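Local coordinates for phenylalanine--tRNA ligase beta subunit (Pyrococcus horikoshii, PDB 2CXI), which catalyses, within a tetramer of two alpha and two beta subunits, ATP-dependent attachment of L-phenylalanine to tRNA(Phe), this chain being an N-terminal beta-subunit fragment with the editing domain, at residues 4-9 and 60-65; 85-90 and 262-267; 136-141 and 236-241; 164-169 and 218-223; 285-290 and 314-319. All blocks are in the same frame, centred on the assembly; numbering follows the deposited sequence.

Contacts 2, 3 and 4 are nested: 164-169/218-223 falls inside the loop closed by 136-141/236-241, which falls inside that closed by 85-90/262-267. Contacts 2 and 3 reach the same mixed sheet, with centres 21 Å apart and nearest atoms about 7 Å apart. Contacts 3 and 4 belong to the B3/4 editing domain and approach to about 8 Å between nearest atoms. Contacts 1 and 5 are separate, in the N-terminal region and the B5 domain. Each nonetheless comes near the predicted magnesium site shared with the alpha subunit: the W60 side chain is about 10 Å from that of D331, and V285 about 9 Å from D337. Contacts 4 and 5 lie farthest apart, 54 Å between centres.

Contact 1: 4-9 and 60-65; sequences FDVSKS and WSAEGV
F4 faces W60 and V6 faces A62 where strand 3-7 passes the start of helix 62-72; the CA atoms of V6 and A62 are 6.0 Å apart, and no hydrogen bond joins the two segments. F4 supplies most of the packing. Its CG is held between the backbone N and the carbonyl carbon (chi1 55°), and one face of its ring is turned to the W60 carbonyl carbon, which sits over the centre, 3.6 Å from the plane. At the ring edge, in plane, V65 CG2 meets F4 CZ at 3.8 Å, and the backbone N of S61 approaches F4 CE2 obliquely. Beyond the phenylalanine, V6 CG1 touches A62 CB at 4.0 Å. The indole of W60 leads away from F4, its NE1 bonded to the carbonyl of D53. Polar groups at the helix start find partners within 60-65 or beyond both segments: S61, at the N-cap position, donates through OG to E63 OE1 at 2.6 Å, E63 OE2 pairs with R257, and A62 N is bonded to Q121 of helix 116-133. Strand and helix are thus joined by an aromatic face against a peptide carbon and by aliphatic packing, a buried contact that no polar bond crosses.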
# COMPACT_ATOMS: atom_id res chain seq x y z
N PHE A 4 16.29 36.70 22.94
CA PHE A 4 16.72 35.31 22.76
C PHE A 4 18.22 35.25 22.79
O PHE A 4 18.88 36.20 22.41
CB PHE A 4 16.19 34.71 21.44
CG PHE A 4 16.56 35.51 20.20
CD1 PHE A 4 15.88 36.68 19.89
CD2 PHE A 4 17.56 35.08 19.36
CE1 PHE A 4 16.20 37.42 18.75
CE2 PHE A 4 17.87 35.78 18.20
CZ PHE A 4 17.20 36.95 17.90
N ASP A 5 18.74 34.11 23.22
CA ASP A 5 20.16 33.90 23.32
C ASP A 5 20.72 33.23 22.07
O ASP A 5 20.04 32.41 21.43
CB ASP A 5 20.45 33.01 24.51
CG ASP A 5 20.04 33.63 25.82
OD1 ASP A 5 19.87 34.88 25.93
OD2 ASP A 5 19.94 32.92 26.82
N VAL A 6 21.95 33.60 21.74
CA VAL A 6 22.65 33.03 20.61
C VAL A 6 24.15 32.90 20.92
O VAL A 6 24.73 33.63 21.76
CB VAL A 6 22.49 33.87 19.32
CG1 VAL A 6 21.01 33.89 18.81
CG2 VAL A 6 22.99 35.30 19.50
N SER A 7 24.77 31.97 20.20
CA SER A 7 26.20 31.81 20.30
C SER A 7 26.93 32.61 19.24
O SER A 7 26.57 32.58 18.07
CB SER A 7 26.56 30.30 20.30
OG SER A 7 27.80 30.07 19.70
N LYS A 8 27.95 33.38 19.67
CA LYS A 8 28.74 34.18 18.73
C LYS A 8 29.33 33.32 17.62
O LYS A 8 29.33 33.73 16.45
CB LYS A 8 29.87 34.96 19.42
CG LYS A 8 30.77 35.80 18.47
CD LYS A 8 31.83 36.57 19.35
CE LYS A 8 32.74 37.49 18.51
NZ LYS A 8 33.73 36.74 17.62
N SER A 9 29.87 32.16 17.97
CA SER A 9 30.51 31.29 16.94
C SER A 9 29.42 30.67 16.02
O SER A 9 29.68 30.42 14.83
CB SER A 9 31.41 30.22 17.59
OG SER A 9 30.62 29.26 18.29
N TRP A 60 13.90 35.96 14.87
CA TRP A 60 14.05 35.57 16.28
C TRP A 60 14.92 34.38 16.54
O TRP A 60 14.68 33.63 17.50
CB TRP A 60 12.69 35.33 16.95
CG TRP A 60 11.76 36.45 16.88
CD1 TRP A 60 12.04 37.76 16.58
CD2 TRP A 60 10.36 36.38 17.12
NE1 TRP A 60 10.89 38.50 16.60
CE2 TRP A 60 9.84 37.67 16.93
CE3 TRP A 60 9.47 35.34 17.46
CZ2 TRP A 60 8.48 37.97 17.07
CZ3 TRP A 60 8.13 35.63 17.59
CH2 TRP A 60 7.65 36.94 17.40
N SER A 61 15.93 34.16 15.68
CA SER A 61 16.91 33.12 15.95
C SER A 61 18.21 33.47 15.28
O SER A 61 18.26 34.37 14.41
CB SER A 61 16.41 31.75 15.42
OG SER A 61 16.44 31.76 13.99
N ALA A 62 19.25 32.70 15.59
CA ALA A 62 20.58 32.90 14.97
C ALA A 62 20.51 32.83 13.45
O ALA A 62 21.18 33.59 12.73
CB ALA A 62 21.58 31.84 15.46
N GLU A 63 19.69 31.88 12.96
CA GLU A 63 19.62 31.67 11.51
C GLU A 63 19.09 32.93 10.82
O GLU A 63 19.60 33.35 9.77
CB GLU A 63 18.76 30.44 11.13
CG GLU A 63 19.24 29.12 11.74
CD GLU A 63 18.72 28.87 13.16
OE1 GLU A 63 18.05 29.73 13.75
OE2 GLU A 63 18.95 27.78 13.69
N GLY A 64 18.02 33.49 11.38
CA GLY A 64 17.35 34.66 10.80
C GLY A 64 18.21 35.92 10.92
O GLY A 64 18.25 36.76 10.01
N VAL A 65 18.90 36.04 12.06
CA VAL A 65 19.83 37.16 12.29
C VAL A 65 21.02 37.15 11.30
O VAL A 65 21.36 38.18 10.68
CB VAL A 65 20.31 37.14 13.76
CG1 VAL A 65 21.42 38.23 13.99
CG2 VAL A 65 19.14 37.39 14.68

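Contact 2: 85-90 and 262-267; sequences KKSNVT and RSVRVV
The guanidinium of R262 has the aliphatic chain of K85 over one face: K85 CB is 3.4 Å from R262 NH1, and K85 CE is 3.5 Å from R262 NH2. The two chains run side by side, pointing the same way, and bring K85 NZ to 4.4 Å from R262 NH2. The second guanidinium, that of R265, is approached differently. T90 OG1 lies at its edge and accepts from both NE and NH2, each at 3.2 Å, while V267 CG2 of its own strand sits over one face, offset toward the rim. R265 CG is anti to the backbone N (chi1 -175°), which starts the chain out beside T90.

The backbones form parallel strands of the mixed sheet, with K85 beside R262, K86 beside S263 and T90 beside R265. Between K86 and T90 the register slips by two residues, a beta bulge at which the chain turns a corner. S263 N bonds to K85 O and R265 N to V89 O on either side of it. In the bulge S87 OG donates to S263 O at 2.7 Å, an oxygen that also accepts from S87 N at 2.9 Å; the same OG accepts from V89 N, making an ST turn.

Outside, T90 OG1 is bonded to the carbonyl of G16 of the second subunit, and S263 OG bonds to E274. The neighbouring cations K85 and R262 probably repel each other, an effect that their weak, long ion pairs to E83 and E110 may partly offset; the salt bridge from NH1 to E272 probably offsets the charge of R265, near which R17 of the second subunit brings another positive group.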
# COMPACT_ATOMS: atom_id res chain seq x y z
N LYS A 85 11.39 19.94 -2.51
CA LYS A 85 11.01 18.73 -3.27
C LYS A 85 9.96 17.93 -2.51
O LYS A 85 10.00 17.89 -1.30
CB LYS A 85 12.25 17.89 -3.50
CG LYS A 85 13.24 18.60 -4.39
CD LYS A 85 14.07 17.63 -5.18
CE LYS A 85 15.46 17.51 -4.66
NZ LYS A 85 16.35 16.94 -5.70
N LYS A 86 9.04 17.27 -3.20
CA LYS A 86 8.04 16.45 -2.50
C LYS A 86 8.67 15.24 -1.83
O LYS A 86 9.49 14.55 -2.45
CB LYS A 86 6.94 15.99 -3.43
CG LYS A 86 6.26 17.13 -4.11
CD LYS A 86 4.84 16.76 -4.39
CE LYS A 86 4.73 15.96 -5.65
NZ LYS A 86 3.28 15.80 -5.95
N SER A 87 8.33 15.02 -0.56
CA SER A 87 8.59 13.75 0.09
C SER A 87 7.50 12.76 -0.36
O SER A 87 6.58 13.08 -1.10
CB SER A 87 8.58 13.89 1.62
OG SER A 87 7.27 14.13 2.10
N ASN A 88 7.62 11.54 0.11
CA ASN A 88 6.60 10.55 -0.21
C ASN A 88 5.67 10.43 1.01
O ASN A 88 5.19 9.34 1.33
CB ASN A 88 7.33 9.21 -0.47
CG ASN A 88 6.39 8.09 -0.87
OD1 ASN A 88 6.52 6.96 -0.35
ND2 ASN A 88 5.43 8.38 -1.79
N VAL A 89 5.47 11.54 1.72
CA VAL A 89 4.78 11.46 2.98
C VAL A 89 3.40 12.13 2.90
O VAL A 89 3.24 13.22 2.32
CB VAL A 89 5.64 12.04 4.13
CG1 VAL A 89 4.88 12.13 5.38
CG2 VAL A 89 6.88 11.16 4.36
N THR A 90 2.42 11.45 3.49
CA THR A 90 1.10 11.98 3.73
C THR A 90 0.81 12.13 5.23
O THR A 90 1.14 11.24 6.05
CB THR A 90 0.05 11.03 3.11
OG1 THR A 90 0.23 11.02 1.69
CG2 THR A 90 -1.34 11.59 3.28
N ARG A 262 11.54 19.35 2.32
CA ARG A 262 10.73 18.38 1.58
C ARG A 262 9.30 18.63 1.97
O ARG A 262 9.01 18.77 3.17
CB ARG A 262 11.14 16.96 1.98
CG ARG A 262 12.60 16.60 1.63
CD ARG A 262 12.86 16.78 0.14
NE ARG A 262 14.22 16.51 -0.30
CZ ARG A 262 15.01 17.39 -0.91
NH1 ARG A 262 14.60 18.66 -1.12
NH2 ARG A 262 16.21 17.01 -1.30
N SER A 263 8.41 18.72 0.98
CA SER A 263 7.02 18.99 1.25
C SER A 263 6.27 17.70 1.58
O SER A 263 6.71 16.61 1.23
CB SER A 263 6.34 19.69 0.07
OG SER A 263 6.28 18.87 -1.06
N VAL A 264 5.16 17.84 2.29
CA VAL A 264 4.32 16.70 2.58
C VAL A 264 2.90 17.02 2.08
O VAL A 264 2.54 18.21 1.92
CB VAL A 264 4.40 16.19 4.08
CG1 VAL A 264 5.73 16.54 4.80
CG2 VAL A 264 3.22 16.57 4.89
N ARG A 265 2.15 15.97 1.78
CA ARG A 265 0.74 16.06 1.35
C ARG A 265 -0.13 16.01 2.59
O ARG A 265 -0.07 15.07 3.37
CB ARG A 265 0.45 14.85 0.42
CG ARG A 265 -0.91 14.82 -0.22
CD ARG A 265 -1.02 13.71 -1.33
NE ARG A 265 -1.29 12.47 -0.68
CZ ARG A 265 -2.47 11.87 -0.61
NH1 ARG A 265 -3.56 12.33 -1.22
NH2 ARG A 265 -2.54 10.75 0.08
N VAL A 266 -0.93 17.05 2.80
CA VAL A 266 -1.71 17.12 4.00
C VAL A 266 -3.18 17.03 3.58
O VAL A 266 -3.68 17.93 2.91
CB VAL A 266 -1.49 18.41 4.81
CG1 VAL A 266 -2.17 18.30 6.20
CG2 VAL A 266 0.03 18.74 4.96
N VAL A 267 -3.82 15.96 4.03
CA VAL A 267 -5.19 15.58 3.62
C VAL A 267 -6.23 15.92 4.69
O VAL A 267 -6.25 15.37 5.83
CB VAL A 267 -5.22 14.07 3.15
CG1 VAL A 267 -6.63 13.67 2.54
CG2 VAL A 267 -4.18 13.82 2.14

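Contact 3: 136-141 and 236-241; sequences RRREVA and TGWKLE
T236 pairs with A141 at the end of an antiparallel ladder between strands 231-237 and 140-146 of the B3/4 editing domain. It is a hydrogen-bonded pair: T236 N gives to A141 O and A141 N to T236 O, both at 3.0 Å and in the carbonyl planes. T236 OG1 accepts from R101 NE and donates to a water that in turn donates to A141 O. G237 comes next, its CA-H directed at E139 O (3.4 Å). The indole of W238 and the guanidinium of R138 are stacked with planes 19° apart, and R138 CZ stands 4.0 Å from the centroid of the five-membered ring, 21° off the normal, a cation-pi arrangement. R138 NH2 stands over that ring, 3.5 Å from W238 NE1, so off the centre of the indole as a whole. With CG anti to the backbone N (chi1 -170°) and the chain extended to NE, R138 reaches the indole with its guanidinium. At the ring edge, in plane, W238 CD1 meets R138 O, which also accepts from R101 NH2. K239, the N-cap position of helix 240-255, closes the path: a water accepts from K239 N at 2.9 Å and donates to E139 O at 2.7 Å.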
# COMPACT_ATOMS: atom_id res chain seq x y z
N ARG A 136 0.96 32.10 23.46
CA ARG A 136 1.20 31.08 24.45
C ARG A 136 0.67 29.72 23.92
O ARG A 136 -0.05 28.99 24.64
CB ARG A 136 0.57 31.48 25.80
CG ARG A 136 1.16 32.75 26.45
CD ARG A 136 0.53 33.00 27.81
NE ARG A 136 -0.85 33.46 27.64
CZ ARG A 136 -1.67 33.81 28.63
NH1 ARG A 136 -1.25 33.72 29.91
NH2 ARG A 136 -2.90 34.24 28.36
N ARG A 137 0.98 29.44 22.65
CA ARG A 137 0.72 28.13 21.98
C ARG A 137 -0.71 27.99 21.43
O ARG A 137 -0.98 27.08 20.65
CB ARG A 137 0.98 26.98 22.96
CG ARG A 137 2.41 26.77 23.40
CD ARG A 137 2.58 25.33 23.95
NE ARG A 137 3.92 25.08 24.52
CZ ARG A 137 4.27 23.94 25.12
NH1 ARG A 137 3.40 22.95 25.23
NH2 ARG A 137 5.51 23.79 25.63
N ARG A 138 -1.64 28.85 21.85
CA ARG A 138 -3.04 28.63 21.40
C ARG A 138 -3.16 28.80 19.91
O ARG A 138 -3.80 28.00 19.24
CB ARG A 138 -4.04 29.55 22.10
CG ARG A 138 -5.46 29.13 21.80
CD ARG A 138 -6.59 30.06 22.37
NE ARG A 138 -7.70 29.76 21.49
CZ ARG A 138 -7.93 30.39 20.35
NH1 ARG A 138 -7.17 31.42 19.96
NH2 ARG A 138 -8.94 29.97 19.59
N GLU A 139 -2.53 29.86 19.38
CA GLU A 139 -2.62 30.17 17.95
C GLU A 139 -1.62 29.38 17.10
O GLU A 139 -1.91 29.08 15.95
CB GLU A 139 -2.51 31.69 17.68
CG GLU A 139 -3.73 32.42 18.22
CD GLU A 139 -3.64 33.93 18.13
OE1 GLU A 139 -4.31 34.61 18.98
OE2 GLU A 139 -2.96 34.48 17.21
N VAL A 140 -0.44 29.08 17.68
CA VAL A 140 0.62 28.35 16.98
C VAL A 140 1.39 27.54 18.00
O VAL A 140 1.94 28.10 18.98
CB VAL A 140 1.65 29.29 16.24
CG1 VAL A 140 2.80 28.45 15.62
CG2 VAL A 140 0.99 30.09 15.16
N ALA A 141 1.41 26.21 17.79
CA ALA A 141 2.26 25.31 18.59
C ALA A 141 3.11 24.49 17.61
O ALA A 141 2.60 24.06 16.57
CB ALA A 141 1.38 24.37 19.48
N THR A 236 0.43 23.40 14.57
CA THR A 236 -1.02 23.40 14.70
C THR A 236 -1.56 24.73 15.21
O THR A 236 -0.84 25.50 15.89
CB THR A 236 -1.50 22.28 15.64
OG1 THR A 236 -0.81 22.38 16.90
CG2 THR A 236 -1.15 20.84 15.06
N GLY A 237 -2.85 24.96 14.95
CA GLY A 237 -3.50 26.15 15.49
C GLY A 237 -4.84 26.37 14.83
O GLY A 237 -5.46 25.42 14.34
N TRP A 238 -5.28 27.62 14.88
CA TRP A 238 -6.66 27.99 14.54
C TRP A 238 -6.84 28.67 13.17
O TRP A 238 -7.97 28.74 12.66
CB TRP A 238 -7.22 28.88 15.67
CG TRP A 238 -7.66 28.02 16.85
CD1 TRP A 238 -6.89 27.62 17.94
CD2 TRP A 238 -8.93 27.38 17.02
NE1 TRP A 238 -7.63 26.81 18.76
CE2 TRP A 238 -8.89 26.65 18.23
CE3 TRP A 238 -10.12 27.37 16.26
CZ2 TRP A 238 -9.99 25.92 18.71
CZ3 TRP A 238 -11.21 26.64 16.74
CH2 TRP A 238 -11.14 25.93 17.95
N LYS A 239 -5.75 29.20 12.59
CA LYS A 239 -5.80 29.85 11.27
C LYS A 239 -4.71 29.28 10.40
O LYS A 239 -3.54 29.25 10.79
CB LYS A 239 -5.60 31.39 11.33
CG LYS A 239 -6.61 32.19 12.20
CD LYS A 239 -8.08 31.97 11.83
CE LYS A 239 -8.47 32.53 10.49
NZ LYS A 239 -9.97 32.64 10.56
N LEU A 240 -5.08 28.83 9.21
CA LEU A 240 -4.14 28.19 8.31
C LEU A 240 -2.97 29.11 7.95
O LEU A 240 -1.83 28.66 7.91
CB LEU A 240 -4.88 27.66 7.07
CG LEU A 240 -4.19 26.73 6.08
CD1 LEU A 240 -3.61 25.46 6.78
CD2 LEU A 240 -5.20 26.33 4.96
N GLU A 241 -3.24 30.40 7.71
CA GLU A 241 -2.19 31.35 7.34
C GLU A 241 -1.15 31.47 8.42
O GLU A 241 0.05 31.61 8.11
CB GLU A 241 -2.77 32.77 7.07
CG GLU A 241 -1.76 33.84 6.63
CD GLU A 241 -0.98 34.54 7.76
OE1 GLU A 241 -1.52 34.70 8.89
OE2 GLU A 241 0.20 34.95 7.51
O HOH W 1 -3.83 30.26 14.48
O HOH W 2 1.62 21.34 17.14

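Contact 4: 164-169 and 218-223; sequences KFAPLG and SEFTGR
L168 and R223 cross at about a right angle where two loops of the B3/4 editing domain are bridged, joined at the backbone by a single beta bridge between P167 and S218. The branch that touches is L168 CD1, which sits over the centre of the R223 guanidinium, 3.5 Å above its plane. R223 is bent at chi2 and chi3, and at the edge of the same group NH1 donates in plane to a lone pair of E219 O at 2.9 Å, which helps fix the guanidinium with one face against L168 CD1.

E219 sends its carboxylate to the G169 backbone. CG is anti to the backbone N (chi1 176°), the chain bends at chi2, and OE1 takes the N-H of G169 at 2.6 Å. The bond is nearly straight, although the donor stands above the carboxylate plane, 40° out of it. E219 OE2 forms a salt bridge with K171, while OE1 also lies 3.6 Å from R223 NH1, a charge-only salt bridge with the oxygen well out of the guanidinium plane.

F220 lies with E219 CG over the centre of one ring face, while its edge meets A166: CB of the alanine is 3.8 Å from F220 CE2, near the ring plane. The F165 ring takes S218 CB obliquely at CD2 (3.7 Å), and elsewhere packs on I179 and L176 of helix 176-182. S218 OG accepts from T221 N, an ST motif.

A166 O accepts two bonds. E219 N donates to A166 O at 2.9 Å, almost straight (177°). The other donor is a water 2.8 Å from A166 O, and this water accepts from F220 N.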
# COMPACT_ATOMS: atom_id res chain seq x y z
N LYS A 164 -3.57 6.38 25.70
CA LYS A 164 -2.39 6.46 26.55
C LYS A 164 -1.12 6.67 25.73
O LYS A 164 -1.00 6.17 24.62
CB LYS A 164 -2.20 5.16 27.36
CG LYS A 164 -3.30 4.84 28.35
CD LYS A 164 -2.74 3.78 29.36
CE LYS A 164 -3.83 2.85 29.89
NZ LYS A 164 -3.23 1.55 30.37
N PHE A 165 -0.16 7.37 26.34
CA PHE A 165 1.24 7.37 25.90
C PHE A 165 2.07 7.94 27.05
O PHE A 165 1.51 8.51 27.98
CB PHE A 165 1.43 8.15 24.57
CG PHE A 165 1.39 9.69 24.72
CD1 PHE A 165 0.17 10.38 24.79
CD2 PHE A 165 2.59 10.44 24.67
CE1 PHE A 165 0.13 11.80 24.89
CE2 PHE A 165 2.58 11.84 24.79
CZ PHE A 165 1.33 12.54 24.89
N ALA A 166 3.40 7.79 26.97
CA ALA A 166 4.31 8.29 27.99
C ALA A 166 4.75 9.67 27.56
O ALA A 166 5.49 9.78 26.55
CB ALA A 166 5.55 7.36 28.12
N PRO A 167 4.32 10.70 28.28
CA PRO A 167 4.72 12.07 27.91
C PRO A 167 6.18 12.31 28.30
O PRO A 167 6.73 11.57 29.13
CB PRO A 167 3.74 12.96 28.70
CG PRO A 167 3.43 12.13 29.98
CD PRO A 167 3.48 10.67 29.51
N LEU A 168 6.81 13.28 27.64
CA LEU A 168 8.18 13.67 27.89
C LEU A 168 8.44 13.85 29.39
O LEU A 168 7.74 14.60 30.08
CB LEU A 168 8.49 15.00 27.19
CG LEU A 168 9.91 15.52 27.37
CD1 LEU A 168 10.86 14.84 26.42
CD2 LEU A 168 9.96 17.03 27.16
N GLY A 169 9.49 13.17 29.84
CA GLY A 169 9.95 13.18 31.23
C GLY A 169 9.39 12.05 32.08
O GLY A 169 9.70 11.98 33.26
N SER A 218 6.02 13.17 23.15
CA SER A 218 6.23 11.92 23.84
C SER A 218 7.69 11.74 24.33
O SER A 218 8.65 12.34 23.79
CB SER A 218 5.84 10.77 22.95
OG SER A 218 6.83 10.60 21.99
N GLU A 219 7.83 10.92 25.36
CA GLU A 219 9.16 10.52 25.88
C GLU A 219 9.95 9.63 24.89
O GLU A 219 11.18 9.77 24.75
CB GLU A 219 8.97 9.79 27.22
CG GLU A 219 10.28 9.26 27.82
CD GLU A 219 11.24 10.34 28.30
OE1 GLU A 219 10.95 11.55 28.34
OE2 GLU A 219 12.36 9.97 28.66
N PHE A 220 9.27 8.73 24.20
CA PHE A 220 9.96 7.69 23.44
C PHE A 220 9.82 7.72 21.93
O PHE A 220 10.59 7.06 21.22
CB PHE A 220 9.47 6.33 23.90
CG PHE A 220 9.77 6.04 25.35
CD1 PHE A 220 11.06 5.75 25.76
CD2 PHE A 220 8.74 6.09 26.31
CE1 PHE A 220 11.35 5.49 27.13
CE2 PHE A 220 9.01 5.83 27.68
CZ PHE A 220 10.32 5.52 28.07
N THR A 221 8.84 8.47 21.43
CA THR A 221 8.59 8.47 19.98
C THR A 221 9.12 9.71 19.28
O THR A 221 8.64 10.83 19.56
CB THR A 221 7.09 8.31 19.71
OG1 THR A 221 6.66 7.06 20.24
CG2 THR A 221 6.83 8.15 18.17
N GLY A 222 10.06 9.49 18.36
CA GLY A 222 10.59 10.54 17.49
C GLY A 222 11.44 11.61 18.16
O GLY A 222 11.48 12.77 17.70
N ARG A 223 12.13 11.25 19.25
CA ARG A 223 12.99 12.24 19.94
C ARG A 223 14.13 12.78 19.09
O ARG A 223 14.82 12.03 18.40
CB ARG A 223 13.53 11.65 21.25
CG ARG A 223 12.40 11.37 22.22
CD ARG A 223 11.87 12.61 22.95
NE ARG A 223 12.91 13.36 23.68
CZ ARG A 223 13.41 13.00 24.85
NH1 ARG A 223 13.01 11.90 25.45
NH2 ARG A 223 14.32 13.77 25.43
O HOH W 3 6.34 7.79 24.71

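Contact 5: 285-290 and 314-319; sequences VELDYI and VEISRG
L287 and G319 lie with their CA atoms 5.5 Å apart, and a single backbone bond joins the segments, from L287 N to G319 O, a nearly straight bond at 2.7 Å that runs nearly along the C=O axis. The root of the L287 side chain lies against the same oxygen, with CB 3.4 Å and CG 3.5 Å from G319 O. Its CG is anti to the carbonyl carbon and beside the backbone N (chi1 -65°), and from there CD1 reaches I316. The two side chains cross at about a right angle, and L287 CD1 rests against I316, 3.6 Å from each of its CG1, CG2 and CD1. D300 of helix 300-309 packs against both residues, and I303 against L287.

The segments are parts of the B5 domain, whose three-stranded antiparallel sheet has 320-325 in the middle and 281-286 and 313-317 outside. L287 begins helix 287-294 directly after the first strand, with E286 at the N-cap position. G319 belongs to the tight turn leading from 313-317 into 320-325; R318 and G319 both have positive phi, 52° and 70°, and the turn carries its carbonyl to the helix start. That oxygen therefore meets the first backbone N-H groups of the helix, L287 directly and D288 through a water, which accepts from D288 N at 2.7 Å and donates to G319 O at 2.9 Å. E286 is bent at chi2, and its carboxylate reaches back beside the turn; OE2 forms a salt bridge with R320, the residue following G319. D288 OD2 pairs with K292 one turn along the helix.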
# COMPACT_ATOMS: atom_id res chain seq x y z
N VAL A 285 4.81 48.61 -5.81
CA VAL A 285 4.89 49.97 -5.29
C VAL A 285 5.40 50.93 -6.39
O VAL A 285 6.27 50.60 -7.19
CB VAL A 285 5.79 50.06 -4.00
CG1 VAL A 285 7.26 49.88 -4.33
CG2 VAL A 285 5.54 51.38 -3.23
N GLU A 286 4.84 52.14 -6.41
CA GLU A 286 5.33 53.22 -7.30
C GLU A 286 6.61 53.79 -6.70
O GLU A 286 6.59 54.22 -5.55
CB GLU A 286 4.26 54.33 -7.36
CG GLU A 286 2.99 53.91 -8.10
CD GLU A 286 3.25 53.70 -9.58
OE1 GLU A 286 4.32 54.15 -10.08
OE2 GLU A 286 2.40 53.08 -10.26
N LEU A 287 7.70 53.83 -7.45
CA LEU A 287 8.97 54.33 -6.88
C LEU A 287 8.92 55.82 -6.49
O LEU A 287 9.64 56.27 -5.60
CB LEU A 287 10.13 54.06 -7.82
CG LEU A 287 10.37 52.55 -7.98
CD1 LEU A 287 11.21 52.28 -9.18
CD2 LEU A 287 11.02 51.96 -6.74
N ASP A 288 8.04 56.57 -7.14
CA ASP A 288 7.91 57.98 -6.75
C ASP A 288 7.21 58.13 -5.38
O ASP A 288 7.46 59.10 -4.69
CB ASP A 288 7.30 58.83 -7.86
CG ASP A 288 7.72 60.30 -7.75
OD1 ASP A 288 8.92 60.66 -7.94
OD2 ASP A 288 6.89 61.16 -7.44
N TYR A 289 6.39 57.15 -4.98
CA TYR A 289 5.85 57.12 -3.62
C TYR A 289 7.00 57.05 -2.61
O TYR A 289 7.02 57.79 -1.63
CB TYR A 289 4.88 55.96 -3.42
CG TYR A 289 4.46 55.74 -1.97
CD1 TYR A 289 5.20 54.90 -1.11
CD2 TYR A 289 3.30 56.32 -1.48
CE1 TYR A 289 4.79 54.70 0.22
CE2 TYR A 289 2.88 56.13 -0.17
CZ TYR A 289 3.62 55.32 0.67
OH TYR A 289 3.16 55.15 1.95
N ILE A 290 7.96 56.17 -2.88
CA ILE A 290 9.12 56.02 -2.02
C ILE A 290 9.93 57.33 -1.90
O ILE A 290 10.31 57.75 -0.78
CB ILE A 290 10.01 54.83 -2.52
CG1 ILE A 290 9.22 53.51 -2.51
CG2 ILE A 290 11.29 54.72 -1.69
CD1 ILE A 290 8.89 53.01 -1.15
N VAL A 314 13.16 42.65 -7.33
CA VAL A 314 12.66 43.96 -7.77
C VAL A 314 12.74 44.03 -9.31
O VAL A 314 13.83 43.87 -9.88
CB VAL A 314 13.54 45.14 -7.21
CG1 VAL A 314 12.97 46.48 -7.67
CG2 VAL A 314 13.67 45.09 -5.67
N GLU A 315 11.59 44.25 -9.94
CA GLU A 315 11.46 44.47 -11.37
C GLU A 315 10.79 45.82 -11.58
O GLU A 315 9.63 46.00 -11.24
CB GLU A 315 10.61 43.35 -12.02
CG GLU A 315 9.93 43.79 -13.32
CD GLU A 315 9.31 42.64 -14.11
OE1 GLU A 315 8.05 42.48 -14.09
OE2 GLU A 315 10.10 41.90 -14.77
N ILE A 316 11.53 46.76 -12.15
CA ILE A 316 11.00 48.11 -12.38
C ILE A 316 10.62 48.28 -13.83
O ILE A 316 11.44 48.06 -14.72
CB ILE A 316 12.03 49.19 -12.01
CG1 ILE A 316 12.42 49.11 -10.52
CG2 ILE A 316 11.45 50.60 -12.37
CD1 ILE A 316 13.71 49.87 -10.23
N SER A 317 9.37 48.68 -14.08
CA SER A 317 9.02 49.16 -15.40
C SER A 317 8.12 50.38 -15.30
O SER A 317 7.10 50.36 -14.61
CB SER A 317 8.39 48.07 -16.28
OG SER A 317 7.24 47.51 -15.67
N ARG A 318 8.55 51.45 -15.98
CA ARG A 318 7.88 52.76 -15.93
C ARG A 318 7.64 53.29 -14.52
O ARG A 318 6.51 53.65 -14.14
CB ARG A 318 6.59 52.72 -16.76
CG ARG A 318 6.83 53.07 -18.22
CD ARG A 318 5.77 52.55 -19.17
NE ARG A 318 5.77 51.08 -19.19
CZ ARG A 318 4.90 50.31 -18.55
NH1 ARG A 318 3.91 50.84 -17.83
NH2 ARG A 318 5.01 48.98 -18.64
N GLY A 319 8.72 53.36 -13.74
CA GLY A 319 8.66 53.90 -12.37
C GLY A 319 7.91 53.07 -11.34
O GLY A 319 7.81 53.47 -10.17
O HOH W 4 6.79 56.11 -9.50